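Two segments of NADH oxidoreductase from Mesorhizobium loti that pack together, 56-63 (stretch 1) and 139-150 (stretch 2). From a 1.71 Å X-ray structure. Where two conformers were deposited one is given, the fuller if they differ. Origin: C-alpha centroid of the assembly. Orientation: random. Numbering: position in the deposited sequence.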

# COMPACT_ATOMS: atom_id res chain seq x y z
N VAL A 56 -25.79 10.49 29.29
CA VAL A 56 -25.45 11.22 28.08
C VAL A 56 -26.16 12.54 27.98
O VAL A 56 -27.40 12.60 28.04
CB VAL A 56 -25.72 10.36 26.81
CG1 VAL A 56 -25.24 11.07 25.57
CG2 VAL A 56 -25.07 8.98 26.92
N ASN A 57 -25.36 13.61 27.76
CA ASN A 57 -25.88 14.94 27.56
C ASN A 57 -26.08 15.18 26.06
O ASN A 57 -27.15 15.60 25.65
CB ASN A 57 -24.95 15.99 28.18
CG ASN A 57 -25.43 17.41 27.96
OD1 ASN A 57 -26.63 17.68 27.91
ND2 ASN A 57 -24.51 18.34 27.90
N LEU A 58 -25.05 14.87 25.25
CA LEU A 58 -25.07 15.05 23.80
C LEU A 58 -24.27 13.94 23.16
O LEU A 58 -23.23 13.58 23.70
CB LEU A 58 -24.47 16.42 23.39
CG LEU A 58 -25.22 17.72 23.74
CD1 LEU A 58 -24.31 18.93 23.58
CD2 LEU A 58 -26.46 17.92 22.88
N ALA A 59 -24.72 13.42 22.03
CA ALA A 59 -23.95 12.39 21.35
C ALA A 59 -23.66 12.87 19.93
O ALA A 59 -24.51 13.52 19.33
CB ALA A 59 -24.72 11.06 21.34
N SER A 60 -22.46 12.63 19.44
CA SER A 60 -22.11 13.00 18.07
C SER A 60 -22.62 11.97 17.10
O SER A 60 -22.86 10.81 17.47
CB SER A 60 -20.60 13.08 17.89
OG SER A 60 -19.96 14.14 18.57
N ILE A 61 -22.70 12.36 15.83
CA ILE A 61 -22.96 11.45 14.72
C ILE A 61 -21.78 11.60 13.78
O ILE A 61 -21.56 12.70 13.24
CB ILE A 61 -24.30 11.64 13.98
CG1 ILE A 61 -25.48 11.63 14.97
CG2 ILE A 61 -24.46 10.54 12.89
CD1 ILE A 61 -26.73 12.22 14.35
N ASN A 62 -20.99 10.54 13.62
CA ASN A 62 -19.82 10.56 12.74
C ASN A 62 -19.98 9.60 11.58
O ASN A 62 -20.74 8.64 11.72
CB ASN A 62 -18.57 10.14 13.53
CG ASN A 62 -18.18 11.14 14.59
OD1 ASN A 62 -17.92 12.31 14.30
ND2 ASN A 62 -18.21 10.71 15.83
N PRO A 63 -19.21 9.73 10.47
CA PRO A 63 -19.33 8.74 9.38
C PRO A 63 -19.15 7.31 9.89
O PRO A 63 -19.85 6.41 9.43
CB PRO A 63 -18.22 9.16 8.42
CG PRO A 63 -18.16 10.63 8.59
CD PRO A 63 -18.26 10.80 10.11
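Stretch 2, residues 139-150: RDEDGAAMIVNP

Stretch 2 lies along one side of an extended segment in a small, mixed contact, held by one direct hydrogen bond, an apolar patch and a water bridge. Ala59 lies in a strand. Stretch 2 begins with a helical turn from Asp140, passes through a type I beta turn from Gly143 to Met146, and enters a second helix that includes Asn149 and Pro150 and continues later in the chain. Both chains advance in the same general direction, so early residues meet early residues and late meet late.

At the N-terminal end of both stretches, Asn57 ND2 lies 3.5 Å from Asp140 CB. Leu58 CD1 rests on the helical turn, 4.1 Å from Glu141 CA. Leu58 CB packs on Ala144 CB at 3.8 Å. Ala59 points away, as expected of a strand whose side chains alternate, and Ser60 points toward stretch 2 again.

Ser60 OG donates a short hydrogen bond to Ala144 O, 2.5 Å away. The same hydroxyl oxygen sits 3.4 Å from Ala145 CB.

Toward the C-terminal end, Asn62 ND2 is 4.0 Å from Val148 CB. Asn62 OD1 and Asn149 ND2 are 3.5 Å apart, and a water links them. The water oxygen donates to Asn62 OD1 at 3.0 Å and accepts from Asn149 ND2 at 3.1 Å. The two stretches together bury 392 Å².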

# COMPACT_ATOMS: atom_id res chain seq x y z
N ARG A 139 -16.86 23.83 27.37
CA ARG A 139 -18.26 23.69 26.94
C ARG A 139 -18.62 22.27 26.77
O ARG A 139 -17.81 21.47 26.28
CB ARG A 139 -18.51 24.41 25.60
CG ARG A 139 -18.65 25.93 25.75
N ASP A 140 -19.89 21.96 27.07
CA ASP A 140 -20.48 20.64 26.89
C ASP A 140 -20.47 20.24 25.39
O ASP A 140 -20.04 19.13 25.08
CB ASP A 140 -21.91 20.60 27.46
CG ASP A 140 -21.94 20.58 28.98
OD1 ASP A 140 -21.11 19.87 29.59
OD2 ASP A 140 -22.82 21.27 29.56
N GLU A 141 -20.77 21.37 24.46
CA GLU A 141 -20.85 21.14 23.00
C GLU A 141 -19.48 20.77 22.40
O GLU A 141 -19.41 20.17 21.32
CB GLU A 141 -21.41 22.40 22.29
CG GLU A 141 -22.87 22.71 22.62
CD GLU A 141 -23.15 23.56 23.85
OE1 GLU A 141 -22.26 23.71 24.71
OE2 GLU A 141 -24.29 24.07 23.95
N ASP A 142 -18.39 21.16 23.09
CA ASP A 142 -17.03 20.87 22.63
C ASP A 142 -16.69 19.41 23.05
O ASP A 142 -16.10 18.64 22.26
CB ASP A 142 -16.05 21.91 23.20
CG ASP A 142 -16.22 23.27 22.54
OD1 ASP A 142 -16.53 23.31 21.32
OD2 ASP A 142 -16.07 24.31 23.26
N GLY A 143 -17.19 19.02 24.22
CA GLY A 143 -17.01 17.68 24.76
C GLY A 143 -17.62 16.57 23.93
O GLY A 143 -17.05 15.48 23.90
N ALA A 144 -18.78 16.78 23.27
CA ALA A 144 -19.45 15.70 22.56
C ALA A 144 -18.72 15.24 21.32
O ALA A 144 -18.93 14.12 20.90
CB ALA A 144 -20.88 16.09 22.20
N ALA A 145 -17.85 16.09 20.76
CA ALA A 145 -17.10 15.76 19.56
C ALA A 145 -15.58 15.95 19.79
O ALA A 145 -14.84 16.14 18.83
CB ALA A 145 -17.58 16.62 18.42
N MSE A 146 -15.14 15.86 21.06
CA MSE A 146 -13.74 16.09 21.43
C MSE A 146 -12.83 14.90 21.10
O MSE A 146 -11.62 15.10 20.98
CB MSE A 146 -13.63 16.45 22.94
CG MSE A 146 -12.21 16.79 23.41
SE MSE A 146 -12.05 17.13 25.31
CE MSE A 146 -12.84 18.93 25.28
N ILE A 147 -13.35 13.70 20.96
CA ILE A 147 -12.46 12.56 20.73
C ILE A 147 -12.20 12.17 19.29
O ILE A 147 -11.05 12.19 18.90
CB ILE A 147 -12.96 11.33 21.56
CG1 ILE A 147 -12.87 11.63 23.07
CG2 ILE A 147 -12.19 10.02 21.20
CD1 ILE A 147 -13.59 10.61 23.92
N VAL A 148 -13.22 11.70 18.56
CA VAL A 148 -13.02 11.04 17.27
C VAL A 148 -12.33 11.94 16.26
O VAL A 148 -11.21 11.62 15.86
CB VAL A 148 -14.32 10.43 16.69
CG1 VAL A 148 -14.08 9.82 15.30
CG2 VAL A 148 -14.90 9.37 17.65
N ASN A 149 -12.93 13.07 15.92
CA ASN A 149 -12.30 13.91 14.90
C ASN A 149 -11.08 14.64 15.40
O ASN A 149 -10.07 14.54 14.72
CB ASN A 149 -13.30 14.85 14.24
CG ASN A 149 -14.25 14.09 13.33
OD1 ASN A 149 -13.95 13.00 12.85
ND2 ASN A 149 -15.46 14.60 13.18
N PRO A 150 -11.06 15.25 16.60
CA PRO A 150 -9.85 15.95 17.05
C PRO A 150 -8.63 15.05 17.19
O PRO A 150 -7.55 15.44 16.78
CB PRO A 150 -10.29 16.52 18.40
CG PRO A 150 -11.74 16.85 18.16
CD PRO A 150 -12.18 15.54 17.52
O HOH W 1 -18.23 13.98 11.88